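Side-chain contacts in uncharacterized protein PA2723 (Pseudomonas aeruginosa PAO1, PDB 6TCB), which is of unknown function but binds calcium and is built as a small alpha+beta protein that pairs with a second copy of itself: residues 5-10 with 38-43; 12-17 with 22-27; 48-53 with 58-63. All coordinates share one frame; numbering follows the deposited sequence. Where two conformers were deposited one is given.

How the contacts relate
Contact 1 and contact 2 share helix 3-18: its start meets helix 33-43, its later turns meet residues 22-24, which include the start of strand 24-25. Their centres lie about 11 Å apart, and His10 ND1 sits 2.6 Å from Tyr24 OH, a probable hydrogen bond between them. Contact 3 is the hairpin beside them. Strand 24-25 joins it along strand 57-62, with Tyr24 N 2.9 Å from Tyr60 O, while helix 33-43 reaches it through Asn38 OD1, 2.7 Å from Ser48 OG. Contact 3 comes nearest the calcium-binding Asp66, which holds no calcium in this chain: its side chain is about 7 Å from that of Val61. Contact 1 lies away from that site.

Contact 1 (5-10 with 38-43); sequences ELFEEH and NAYLNA
Phe7 and Tyr40 make an aromatic contact between two helices at the surface of the protein, where helix 3-18 passes helix 33-43. The pair is T-shaped: the edge of the Phe7 ring is directed at the face of Tyr40, with the planes 62° apart and the centroids separated by 5.2 Å. Phe7 CD2 leads, 3.6 Å from Tyr40 CG. Beside it Phe7 CB sits almost squarely over the middle of the tyrosine ring, 3.8 Å from the centroid, in a CH-pi contact. Tyr40 reaches this place because its CG stands anti to the backbone N (chi1 -170°), which carries the ring across to the neighbouring helix and its hydroxyl on to Glu8. There Glu8 CG lies 3.1 Å from Tyr40 OH; from that point the extended chain carries the carboxylate beyond the hydroxyl. A water spans the gap, donating to Glu8 OE2 at 2.8 Å and hydrogen-bonded to Tyr40 OH at 2.6 Å. Phe37 and Phe29 also meet the Phe7 ring edge-to-face, so the pair belongs to a larger aromatic group. The two helices are thus joined here by ring packing, and the link between carboxylate and phenol runs through a single water rather than a direct hydrogen bond.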
ATOM      1  N   GLU A   5      21.937   7.583   2.360  1.00 16.69           N
ATOM      2  CA  GLU A   5      21.814   8.452   3.529  1.00 15.61           C
ATOM      3  C   GLU A   5      20.369   8.879   3.751  1.00 13.38           C
ATOM      4  O   GLU A   5      19.903   8.946   4.894  1.00 12.93           O
ATOM      5  CB  GLU A   5      22.712   9.678   3.357  1.00 15.96           C
ATOM      6  N   LEU A   6      19.641   9.162   2.669  1.00 12.09           N
ATOM      7  CA  LEU A   6      18.231   9.517   2.792  1.00 12.20           C
ATOM      8  C   LEU A   6      17.447   8.372   3.415  1.00 11.34           C
ATOM      9  O   LEU A   6      16.649   8.573   4.341  1.00 11.69           O
ATOM     10  CB  LEU A   6      17.676   9.853   1.411  1.00 12.94           C
ATOM     11  CG  LEU A   6      16.253  10.398   1.408  1.00 13.76           C
ATOM     12  CD1 LEU A   6      16.168  11.754   2.057  1.00 14.25           C
ATOM     13  CD2 LEU A   6      15.758  10.438  -0.037  1.00 15.42           C
ATOM     14  N   PHE A   7      17.674   7.157   2.922  1.00 10.24           N
ATOM     15  CA  PHE A   7      16.998   5.990   3.475  1.00  9.39           C
ATOM     16  C   PHE A   7      17.425   5.732   4.917  1.00  9.99           C
ATOM     17  O   PHE A   7      16.588   5.400   5.763  1.00 10.08           O
ATOM     18  CB  PHE A   7      17.268   4.767   2.602  1.00  9.71           C
ATOM     19  CG  PHE A   7      16.288   4.584   1.466  1.00 11.05           C
ATOM     20  CD1 PHE A   7      15.616   5.653   0.898  1.00 13.26           C
ATOM     21  CD2 PHE A   7      16.021   3.322   0.988  1.00 11.39           C
ATOM     22  CE1 PHE A   7      14.712   5.443  -0.134  1.00 13.72           C
ATOM     23  CE2 PHE A   7      15.112   3.109  -0.024  1.00 12.27           C
ATOM     24  CZ  PHE A   7      14.470   4.167  -0.597  1.00 13.04           C
ATOM     25  N   GLU A   8      18.706   5.912   5.232  1.00 10.29           N
ATOM     26  CA  GLU A   8      19.152   5.678   6.602  1.00 12.63           C
ATOM     27  C   GLU A   8      18.489   6.638   7.579  1.00 11.18           C
ATOM     28  O   GLU A   8      18.058   6.236   8.669  1.00 11.54           O
ATOM     29  CB  GLU A   8      20.674   5.814   6.687  1.00 20.89           C
ATOM     30  CG  GLU A   8      21.446   4.652   6.074  1.00 36.24           C
ATOM     31  CD  GLU A   8      22.875   5.008   5.685  1.00 48.53           C
ATOM     32  OE1 GLU A   8      23.368   6.086   6.086  1.00 52.22           O
ATOM     33  OE2 GLU A   8      23.502   4.199   4.968  1.00 51.78           O
ATOM     34  N   GLU A   9      18.418   7.918   7.227  1.00 10.48           N
ATOM     35  CA  GLU A   9      17.851   8.879   8.158  1.00 10.34           C
ATOM     36  C   GLU A   9      16.348   8.690   8.298  1.00 10.02           C
ATOM     37  O   GLU A   9      15.803   8.815   9.399  1.00 10.56           O
ATOM     38  CB  GLU A   9      18.197  10.299   7.735  1.00 11.54           C
ATOM     39  CG  GLU A   9      19.686  10.589   7.760  1.00 13.26           C
ATOM     40  CD  GLU A   9      20.330  10.527   9.135  1.00 15.27           C
ATOM     41  OE1 GLU A   9      19.636  10.350  10.148  1.00 15.57           O
ATOM     42  OE2 GLU A   9      21.570  10.676   9.174  1.00 16.79           O
ATOM     43  N   HIS A  10      15.652   8.406   7.196  1.00  9.57           N
ATOM     44  CA  HIS A  10      14.221   8.124   7.300  1.00  8.86           C
ATOM     45  C   HIS A  10      13.957   6.816   8.028  1.00  9.09           C
ATOM     46  O   HIS A  10      12.924   6.691   8.690  1.00  9.21           O
ATOM     47  CB  HIS A  10      13.567   8.201   5.927  1.00  9.39           C
ATOM     48  CG  HIS A  10      13.340   9.610   5.488  1.00 10.39           C
ATOM     49  ND1 HIS A  10      12.227  10.325   5.858  1.00 11.34           N
ATOM     50  CD2 HIS A  10      14.144  10.474   4.826  1.00 11.39           C
ATOM     51  CE1 HIS A  10      12.320  11.556   5.382  1.00 11.93           C
ATOM     52  NE2 HIS A  10      13.476  11.674   4.758  1.00 11.56           N
ATOM     53  N   ASN A  38       9.980   0.543   1.658  1.00  7.76           N
ATOM     54  CA  ASN A  38       9.425  -0.537   2.464  1.00  8.46           C
ATOM     55  C   ASN A  38      10.338  -1.757   2.466  1.00  8.96           C
ATOM     56  O   ASN A  38      10.483  -2.431   3.495  1.00  9.18           O
ATOM     57  CB  ASN A  38       8.017  -0.905   2.014  1.00  9.19           C
ATOM     58  CG  ASN A  38       7.242  -1.565   3.116  1.00  9.77           C
ATOM     59  OD1 ASN A  38       6.991  -0.954   4.152  1.00 10.62           O
ATOM     60  ND2 ASN A  38       6.870  -2.818   2.914  1.00 11.27           N
ATOM     61  N   ALA A  39      10.983  -2.039   1.334  1.00  9.44           N
ATOM     62  CA  ALA A  39      11.951  -3.133   1.297  1.00 10.49           C
ATOM     63  C   ALA A  39      13.143  -2.834   2.196  1.00 10.68           C
ATOM     64  O   ALA A  39      13.692  -3.740   2.834  1.00 11.23           O
ATOM     65  CB  ALA A  39      12.405  -3.384  -0.142  1.00 10.80           C
ATOM     66  N   TYR A  40      13.560  -1.564   2.248  1.00 10.20           N
ATOM     67  CA  TYR A  40      14.661  -1.146   3.103  1.00  9.68           C
ATOM     68  C   TYR A  40      14.313  -1.353   4.568  1.00  9.25           C
ATOM     69  O   TYR A  40      15.097  -1.923   5.333  1.00  9.31           O
ATOM     70  CB  TYR A  40      14.977   0.333   2.839  1.00 10.66           C
ATOM     71  CG  TYR A  40      16.247   0.818   3.500  1.00 11.38           C
ATOM     72  CD1 TYR A  40      17.486   0.470   2.991  1.00 11.90           C
ATOM     73  CD2 TYR A  40      16.209   1.626   4.630  1.00 12.24           C
ATOM     74  CE1 TYR A  40      18.670   0.903   3.596  1.00 12.80           C
ATOM     75  CE2 TYR A  40      17.371   2.052   5.234  1.00 13.39           C
ATOM     76  CZ  TYR A  40      18.593   1.697   4.712  1.00 14.61           C
ATOM     77  OH  TYR A  40      19.747   2.138   5.318  1.00 18.31           O
ATOM     78  N   LEU A  41      13.134  -0.881   4.980  1.00  8.50           N
ATOM     79  CA  LEU A  41      12.696  -1.086   6.358  1.00  8.69           C
ATOM     80  C   LEU A  41      12.728  -2.565   6.728  1.00  8.93           C
ATOM     81  O   LEU A  41      13.292  -2.952   7.755  1.00  9.16           O
ATOM     82  CB  LEU A  41      11.284  -0.528   6.538  1.00  8.50           C
ATOM     83  CG  LEU A  41      11.160   0.996   6.533  1.00  8.61           C
ATOM     84  CD1 LEU A  41       9.700   1.371   6.475  1.00  8.95           C
ATOM     85  CD2 LEU A  41      11.853   1.647   7.729  1.00 10.06           C
ATOM     86  N   ASN A  42      12.149  -3.415   5.879  1.00  9.70           N
ATOM     87  CA  ASN A  42      12.092  -4.842   6.192  1.00 10.68           C
ATOM     88  C   ASN A  42      13.481  -5.461   6.220  1.00 12.28           C
ATOM     89  O   ASN A  42      13.781  -6.275   7.099  1.00 13.71           O
ATOM     90  CB  ASN A  42      11.159  -5.561   5.213  1.00 11.03           C
ATOM     91  CG  ASN A  42       9.691  -5.345   5.550  1.00 12.33           C
ATOM     92  OD1 ASN A  42       9.195  -5.846   6.559  1.00 14.19           O
ATOM     93  ND2 ASN A  42       8.996  -4.593   4.723  1.00 12.68           N
ATOM     94  N   ALA A  43      14.353  -5.074   5.293  1.00 11.42           N
ATOM     95  CA  ALA A  43      15.701  -5.629   5.292  1.00 13.13           C
ATOM     96  C   ALA A  43      16.476  -5.238   6.541  1.00 15.33           C
ATOM     97  O   ALA A  43      17.305  -6.023   7.023  1.00 17.32           O
ATOM     98  CB  ALA A  43      16.452  -5.150   4.050  1.00 13.44           C
TER
HETATM   99  O   HOH W   1      21.453   3.049   3.512  1.00 31.90           O

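Contact 2 (12-17 with 22-27); sequences EIAKAL and LPYWCD
The turn that takes the chain from helix 3-18 back toward strand 24-25 folds the strand against the helix, with Leu17, Leu22 and Tyr24 doing most of the packing. At the turn, Leu22 N donates to Leu17 O over 3.0 Å; the bond is fairly straight at the hydrogen (161°), but the donor stands above the carbonyl plane. Next to it the two leucine side chains cross at about a right angle and touch lightly, Leu17 CD2 being 4.1 Å from Leu22 CD1. The other methyl of Leu17 does the closer work: CD1 lies 3.4 Å from Tyr24 CD1. This is a helix-to-strand connection in which Tyr24, on an outer strand of the antiparallel sheet within this chain, turns its ring back onto the helix. With chi1 at -178° the ring swings away from its own backbone nitrogen and over the helix, so that Ile13, Ala14 and Leu17 all lie on one side of it. Ile13 CG2 comes within 3.5 Å of Tyr24 CE1, and Ala14 CB within 3.7 Å of Tyr24 CD2. Ala14 N stands above the rim on this side, and the opposite face is met by Cys26 CB at 3.6 Å from the plane. The phenol oxygen passes the Ile13 side chain, nearest CG2 and CD1, on its way to a hydrogen bond with His10 ND1, one turn earlier on the same helix.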
ATOM      1  N   GLU A  12      15.630   6.004  10.674  1.00 11.07           N
ATOM      2  CA  GLU A  12      15.697   6.400  12.078  1.00 11.45           C
ATOM      3  C   GLU A  12      14.405   7.076  12.516  1.00 10.75           C
ATOM      4  O   GLU A  12      13.931   6.868  13.635  1.00 10.91           O
ATOM      5  CB  GLU A  12      16.926   7.274  12.326  1.00 14.77           C
ATOM      6  CG  GLU A  12      18.246   6.532  12.120  1.00 18.29           C
ATOM      7  CD  GLU A  12      18.411   5.341  13.052  1.00 21.44           C
ATOM      8  OE1 GLU A  12      17.819   5.362  14.151  1.00 22.34           O
ATOM      9  OE2 GLU A  12      19.120   4.378  12.683  1.00 23.37           O
ATOM     10  N   ILE A  13      13.795   7.858  11.631  1.00 10.40           N
ATOM     11  CA  ILE A  13      12.492   8.430  11.936  1.00 10.58           C
ATOM     12  C   ILE A  13      11.447   7.329  12.085  1.00 10.02           C
ATOM     13  O   ILE A  13      10.680   7.293  13.055  1.00 10.15           O
ATOM     14  CB  ILE A  13      12.093   9.454  10.862  1.00 11.22           C
ATOM     15  CG1 ILE A  13      13.093  10.604  10.824  1.00 12.79           C
ATOM     16  CG2 ILE A  13      10.685   9.934  11.148  1.00 11.56           C
ATOM     17  CD1 ILE A  13      12.959  11.498   9.606  1.00 13.94           C
ATOM     18  N   ALA A  14      11.395   6.419  11.110  1.00  8.90           N
ATOM     19  CA  ALA A  14      10.475   5.295  11.183  1.00  8.65           C
ATOM     20  C   ALA A  14      10.649   4.513  12.477  1.00  9.61           C
ATOM     21  O   ALA A  14       9.666   4.171  13.137  1.00 10.10           O
ATOM     22  CB  ALA A  14      10.695   4.363   9.992  1.00  8.62           C
ATOM     23  N   LYS A  15      11.892   4.238  12.871  1.00 10.35           N
ATOM     24  CA  LYS A  15      12.119   3.464  14.089  0.54 12.56           C
ATOM     25  C   LYS A  15      11.533   4.164  15.307  1.00 11.95           C
ATOM     26  O   LYS A  15      10.995   3.505  16.208  1.00 12.93           O
ATOM     27  CB  LYS A  15      13.613   3.184  14.257  0.54 14.96           C
ATOM     28  CG  LYS A  15      14.080   2.062  13.337  0.54 19.11           C
ATOM     29  CD  LYS A  15      15.586   1.815  13.311  0.54 24.07           C
ATOM     30  CE  LYS A  15      16.351   2.489  14.431  0.54 28.40           C
ATOM     31  NZ  LYS A  15      17.788   2.075  14.387  0.54 31.85           N
ATOM     32  N   ALA A  16      11.625   5.495  15.359  1.00 11.70           N
ATOM     33  CA  ALA A  16      11.078   6.211  16.510  1.00 13.42           C
ATOM     34  C   ALA A  16       9.571   6.032  16.600  1.00 13.46           C
ATOM     35  O   ALA A  16       9.014   5.918  17.697  1.00 16.06           O
ATOM     36  CB  ALA A  16      11.417   7.699  16.431  1.00 14.81           C
ATOM     37  N   LEU A  17       8.891   6.034  15.460  1.00 10.50           N
ATOM     38  CA  LEU A  17       7.452   5.828  15.457  1.00 10.64           C
ATOM     39  C   LEU A  17       7.104   4.362  15.663  1.00 10.45           C
ATOM     40  O   LEU A  17       6.166   4.032  16.403  1.00 10.34           O
ATOM     41  CB  LEU A  17       6.893   6.330  14.126  1.00 10.91           C
ATOM     42  CG  LEU A  17       6.871   7.853  14.020  1.00 12.99           C
ATOM     43  CD1 LEU A  17       6.875   8.294  12.573  1.00 13.66           C
ATOM     44  CD2 LEU A  17       5.656   8.417  14.741  1.00 14.18           C
ATOM     45  N   LEU A  22       3.366   3.019  15.942  1.00 10.14           N
ATOM     46  CA  LEU A  22       2.681   4.034  15.165  1.00  9.54           C
ATOM     47  C   LEU A  22       3.098   3.954  13.704  1.00  8.55           C
ATOM     48  O   LEU A  22       4.253   3.631  13.396  1.00  9.53           O
ATOM     49  CB  LEU A  22       3.023   5.434  15.676  1.00 11.46           C
ATOM     50  CG  LEU A  22       2.448   5.771  17.047  1.00 14.97           C
ATOM     51  CD1 LEU A  22       2.945   7.141  17.477  1.00 17.15           C
ATOM     52  CD2 LEU A  22       0.934   5.697  17.020  1.00 16.23           C
ATOM     53  N   PRO A  23       2.201   4.288  12.782  1.00  8.52           N
ATOM     54  CA  PRO A  23       2.579   4.336  11.367  1.00  9.03           C
ATOM     55  C   PRO A  23       3.447   5.552  11.070  1.00  8.83           C
ATOM     56  O   PRO A  23       3.413   6.561  11.782  1.00  8.60           O
ATOM     57  CB  PRO A  23       1.232   4.430  10.650  1.00  9.91           C
ATOM     58  CG  PRO A  23       0.364   5.164  11.627  1.00 10.91           C
ATOM     59  CD  PRO A  23       0.812   4.739  13.003  1.00  9.84           C
ATOM     60  N   TYR A  24       4.226   5.445   9.989  1.00  7.89           N
ATOM     61  CA  TYR A  24       5.077   6.529   9.494  1.00  7.52           C
ATOM     62  C   TYR A  24       4.508   7.048   8.176  1.00  7.83           C
ATOM     63  O   TYR A  24       4.703   6.443   7.113  1.00  7.98           O
ATOM     64  CB  TYR A  24       6.512   6.061   9.302  1.00  7.70           C
ATOM     65  CG  TYR A  24       7.492   7.116   8.828  1.00  9.24           C
ATOM     66  CD1 TYR A  24       7.345   8.459   9.161  1.00 10.45           C
ATOM     67  CD2 TYR A  24       8.591   6.760   8.050  1.00  9.78           C
ATOM     68  CE1 TYR A  24       8.268   9.402   8.734  1.00 11.45           C
ATOM     69  CE2 TYR A  24       9.528   7.697   7.633  1.00 10.81           C
ATOM     70  CZ  TYR A  24       9.356   9.015   7.982  1.00 11.90           C
ATOM     71  OH  TYR A  24      10.270   9.949   7.570  1.00 13.87           O
ATOM     72  N   TRP A  25       3.795   8.171   8.256  1.00  7.99           N
ATOM     73  CA  TRP A  25       3.293   8.854   7.071  1.00  8.31           C
ATOM     74  C   TRP A  25       4.445   9.637   6.466  1.00  8.70           C
ATOM     75  O   TRP A  25       5.011  10.523   7.120  1.00 10.91           O
ATOM     76  CB  TRP A  25       2.152   9.795   7.460  1.00  8.37           C
ATOM     77  CG  TRP A  25       0.990   9.100   8.112  1.00  8.44           C
ATOM     78  CD1 TRP A  25       0.792   8.932   9.440  1.00  8.37           C
ATOM     79  CD2 TRP A  25      -0.158   8.516   7.464  1.00  8.86           C
ATOM     80  NE1 TRP A  25      -0.373   8.265   9.665  1.00  8.47           N
ATOM     81  CE2 TRP A  25      -0.983   7.999   8.471  1.00  8.77           C
ATOM     82  CE3 TRP A  25      -0.549   8.366   6.129  1.00  9.40           C
ATOM     83  CZ2 TRP A  25      -2.183   7.344   8.197  1.00  9.28           C
ATOM     84  CZ3 TRP A  25      -1.738   7.715   5.854  1.00  9.01           C
ATOM     85  CH2 TRP A  25      -2.543   7.210   6.882  1.00  9.96           C
ATOM     86  N   CYS A  26       4.816   9.311   5.237  1.00  8.95           N
ATOM     87  CA  CYS A  26       5.991   9.930   4.634  1.00  9.41           C
ATOM     88  C   CYS A  26       5.840   9.889   3.132  1.00  9.80           C
ATOM     89  O   CYS A  26       5.761   8.800   2.556  1.00 10.88           O
ATOM     90  CB  CYS A  26       7.247   9.177   5.044  1.00 11.29           C
ATOM     91  SG  CYS A  26       8.770   9.801   4.300  1.00 15.91           S
ATOM     92  N   ASP A  27       5.846  11.063   2.494  1.00 11.93           N
ATOM     93  CA  ASP A  27       5.645  11.173   1.054  1.00 13.92           C
ATOM     94  C   ASP A  27       6.830  11.825   0.345  1.00 15.39           C
ATOM     95  O   ASP A  27       6.686  12.284  -0.793  1.00 18.35           O
ATOM     96  CB  ASP A  27       4.337  11.912   0.743  1.00 17.60           C
ATOM     97  CG  ASP A  27       4.384  13.388   1.114  1.00 27.48           C
ATOM     98  OD1 ASP A  27       5.388  13.849   1.697  1.00 30.74           O
ATOM     99  OD2 ASP A  27       3.400  14.097   0.812  1.00 33.43           O
TER

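Contact 3 (48-53 with 58-63); sequences STYLVL and PVYVPR
Strands 48-53 and 58-62 form an antiparallel beta hairpin, buried at the middle of the fold and joined by four backbone hydrogen bonds. Thr49 and Val61 bond to each other in both directions, and so do Leu51 and Val59, whose Leu51 N to Val59 O bond of 3.0 Å is nearly straight at 172°. The packing is tightest on the face that carries Tyr50 and Tyr60. These non-hydrogen-bonded neighbours extend side by side in the same direction, their planes inclined by 32° in an oblique aromatic pair, with Tyr50 CD1 only 3.3 Å from Tyr60 CE1. Pro58 CB adds to the row from the far side, 3.9 Å from Tyr50 CE1. The hydroxyls find partners further off, Tyr60 OH at Asp34 O and Tyr50 OH at Gln35 of the second subunit. On the other face the aliphatic chains meet more loosely: Leu51 CD1 is 4.1 Å from Val61 CG2, while Val59 CG1, tucked in among its own backbone atoms by a chi1 of 63°, comes to 3.7 Å from Leu51 CB and also touches Leu53 CD1. Strand 48-53 continues the sheet into the second subunit, where Leu51 packs on its own counterpart. At the Thr49 end a single water bridges the strands: it donates to Val61 O at 2.9 Å and is hydrogen-bonded to Thr49 OG1, which is also hydrogen-bonded to Arg71 NE of the second subunit.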
ATOM      1  N   SER A  48       7.382  -4.048   8.189  1.00 10.10           N
ATOM      2  CA  SER A  48       6.556  -2.950   7.717  1.00 10.11           C
ATOM      3  C   SER A  48       5.717  -3.351   6.518  1.00  9.76           C
ATOM      4  O   SER A  48       6.183  -4.065   5.625  1.00  9.96           O
ATOM      5  CB  SER A  48       7.448  -1.759   7.312  1.00 10.58           C
ATOM      6  OG  SER A  48       6.680  -0.665   6.844  1.00 10.86           O
ATOM      7  N   THR A  49       4.488  -2.842   6.507  1.00  8.85           N
ATOM      8  CA  THR A  49       3.584  -2.914   5.366  1.00  9.01           C
ATOM      9  C   THR A  49       3.436  -1.523   4.762  1.00  8.18           C
ATOM     10  O   THR A  49       3.172  -0.552   5.477  1.00  8.76           O
ATOM     11  CB  THR A  49       2.209  -3.408   5.825  1.00 11.20           C
ATOM     12  OG1 THR A  49       2.358  -4.682   6.460  1.00 13.22           O
ATOM     13  CG2 THR A  49       1.252  -3.544   4.649  1.00 13.19           C
ATOM     14  N   TYR A  50       3.572  -1.427   3.450  1.00  8.39           N
ATOM     15  CA  TYR A  50       3.397  -0.168   2.748  1.00  7.29           C
ATOM     16  C   TYR A  50       1.969  -0.065   2.252  1.00  7.88           C
ATOM     17  O   TYR A  50       1.449  -1.015   1.652  1.00  9.39           O
ATOM     18  CB  TYR A  50       4.346  -0.115   1.564  1.00  9.11           C
ATOM     19  CG  TYR A  50       4.253   1.079   0.651  1.00 10.09           C
ATOM     20  CD1 TYR A  50       4.588   2.353   1.088  1.00 10.36           C
ATOM     21  CD2 TYR A  50       3.906   0.909  -0.676  1.00 11.21           C
ATOM     22  CE1 TYR A  50       4.547   3.430   0.224  1.00 10.26           C
ATOM     23  CE2 TYR A  50       3.864   1.981  -1.547  1.00 11.90           C
ATOM     24  CZ  TYR A  50       4.210   3.237  -1.085  1.00 11.12           C
ATOM     25  OH  TYR A  50       4.186   4.312  -1.951  1.00 12.65           O
ATOM     26  N   LEU A  51       1.335   1.072   2.516  1.00  7.37           N
ATOM     27  CA  LEU A  51       0.014   1.358   1.987  1.00  7.26           C
ATOM     28  C   LEU A  51       0.044   2.704   1.272  1.00  8.12           C
ATOM     29  O   LEU A  51       0.755   3.629   1.680  1.00  9.05           O
ATOM     30  CB  LEU A  51      -1.052   1.472   3.088  1.00  8.17           C
ATOM     31  CG  LEU A  51      -1.251   0.301   4.053  1.00  9.62           C
ATOM     32  CD1 LEU A  51      -2.287   0.701   5.122  1.00 11.51           C
ATOM     33  CD2 LEU A  51      -1.678  -0.930   3.318  1.00 10.21           C
ATOM     34  N   VAL A  52      -0.741   2.830   0.215  1.00  9.05           N
ATOM     35  CA  VAL A  52      -1.086   4.138  -0.318  1.00  9.09           C
ATOM     36  C   VAL A  52      -2.589   4.281  -0.177  1.00  8.26           C
ATOM     37  O   VAL A  52      -3.349   3.455  -0.701  1.00  8.45           O
ATOM     38  CB  VAL A  52      -0.631   4.342  -1.768  1.00  8.98           C
ATOM     39  CG1 VAL A  52      -1.059   5.735  -2.248  1.00  9.65           C
ATOM     40  CG2 VAL A  52       0.856   4.154  -1.870  1.00  9.80           C
ATOM     41  N   LEU A  53      -3.005   5.305   0.551  1.00  8.63           N
ATOM     42  CA  LEU A  53      -4.386   5.521   0.923  1.00  9.49           C
ATOM     43  C   LEU A  53      -4.916   6.796   0.279  1.00 10.88           C
ATOM     44  O   LEU A  53      -4.169   7.744   0.013  1.00 11.49           O
ATOM     45  CB  LEU A  53      -4.506   5.625   2.448  1.00 10.43           C
ATOM     46  CG  LEU A  53      -4.159   4.336   3.180  1.00 11.93           C
ATOM     47  CD1 LEU A  53      -3.560   4.573   4.558  1.00 13.29           C
ATOM     48  CD2 LEU A  53      -5.411   3.451   3.260  1.00 13.01           C
ATOM     49  N   PRO A  58       0.902   8.040   1.242  1.00  8.38           N
ATOM     50  CA  PRO A  58       1.678   6.834   1.545  1.00  8.80           C
ATOM     51  C   PRO A  58       2.107   6.730   2.999  1.00  7.54           C
ATOM     52  O   PRO A  58       2.369   7.721   3.683  1.00  8.56           O
ATOM     53  CB  PRO A  58       2.916   7.002   0.651  1.00 10.08           C
ATOM     54  CG  PRO A  58       3.064   8.471   0.490  1.00 10.90           C
ATOM     55  CD  PRO A  58       1.692   9.070   0.547  1.00 10.14           C
ATOM     56  N   VAL A  59       2.207   5.490   3.463  1.00  7.30           N
ATOM     57  CA  VAL A  59       2.488   5.219   4.866  1.00  7.10           C
ATOM     58  C   VAL A  59       3.153   3.862   4.988  1.00  7.04           C
ATOM     59  O   VAL A  59       2.880   2.944   4.208  1.00  8.25           O
ATOM     60  CB  VAL A  59       1.178   5.331   5.693  1.00  7.25           C
ATOM     61  CG1 VAL A  59       0.140   4.286   5.249  1.00  7.76           C
ATOM     62  CG2 VAL A  59       1.428   5.237   7.171  1.00  7.72           C
ATOM     63  N   TYR A  60       4.036   3.764   5.976  1.00  7.31           N
ATOM     64  CA  TYR A  60       4.776   2.556   6.319  1.00  6.60           C
ATOM     65  C   TYR A  60       4.294   2.146   7.703  1.00  6.25           C
ATOM     66  O   TYR A  60       4.422   2.921   8.654  1.00  7.98           O
ATOM     67  CB  TYR A  60       6.287   2.836   6.284  1.00  7.39           C
ATOM     68  CG  TYR A  60       6.700   3.425   4.953  1.00  7.18           C
ATOM     69  CD1 TYR A  60       7.038   2.612   3.888  1.00  7.19           C
ATOM     70  CD2 TYR A  60       6.693   4.801   4.735  1.00  7.26           C
ATOM     71  CE1 TYR A  60       7.370   3.144   2.656  1.00  7.40           C
ATOM     72  CE2 TYR A  60       7.028   5.342   3.495  1.00  7.39           C
ATOM     73  CZ  TYR A  60       7.350   4.503   2.461  1.00  7.92           C
ATOM     74  OH  TYR A  60       7.673   5.091   1.258  1.00 10.21           O
ATOM     75  N   VAL A  61       3.672   0.983   7.796  1.00  7.36           N
ATOM     76  CA  VAL A  61       2.917   0.578   8.980  1.00  7.64           C
ATOM     77  C   VAL A  61       3.641  -0.581   9.653  1.00  7.54           C
ATOM     78  O   VAL A  61       3.812  -1.638   9.027  1.00  8.72           O
ATOM     79  CB  VAL A  61       1.479   0.170   8.629  1.00  8.28           C
ATOM     80  CG1 VAL A  61       0.714  -0.129   9.911  1.00  8.48           C
ATOM     81  CG2 VAL A  61       0.811   1.244   7.828  1.00  9.41           C
ATOM     82  N   PRO A  62       4.036  -0.449  10.917  1.00  7.94           N
ATOM     83  CA  PRO A  62       4.720  -1.552  11.594  1.00  9.20           C
ATOM     84  C   PRO A  62       3.760  -2.688  11.926  1.00 10.40           C
ATOM     85  O   PRO A  62       2.561  -2.490  12.125  1.00 10.19           O
ATOM     86  CB  PRO A  62       5.249  -0.893  12.874  1.00  9.43           C
ATOM     87  CG  PRO A  62       4.238   0.210  13.153  1.00  9.20           C
ATOM     88  CD  PRO A  62       3.780   0.707  11.808  1.00  7.19           C
ATOM     89  N   ARG A  63       4.304  -3.900  11.993  1.00 12.25           N
ATOM     90  CA  ARG A  63       3.555  -5.010  12.578  1.00 15.74           C
ATOM     91  C   ARG A  63       3.107  -4.631  13.988  1.00 15.09           C
ATOM     92  O   ARG A  63       3.840  -3.991  14.741  1.00 15.39           O
ATOM     93  CB  ARG A  63       4.443  -6.255  12.602  1.00 22.31           C
ATOM     94  CG  ARG A  63       3.681  -7.572  12.612  1.00 27.13           C
ATOM     95  CD  ARG A  63       4.630  -8.772  12.649  1.00 29.70           C
TER
HETATM   96  O   HOH W   2       2.030  -3.976   9.198  0.56 15.01           O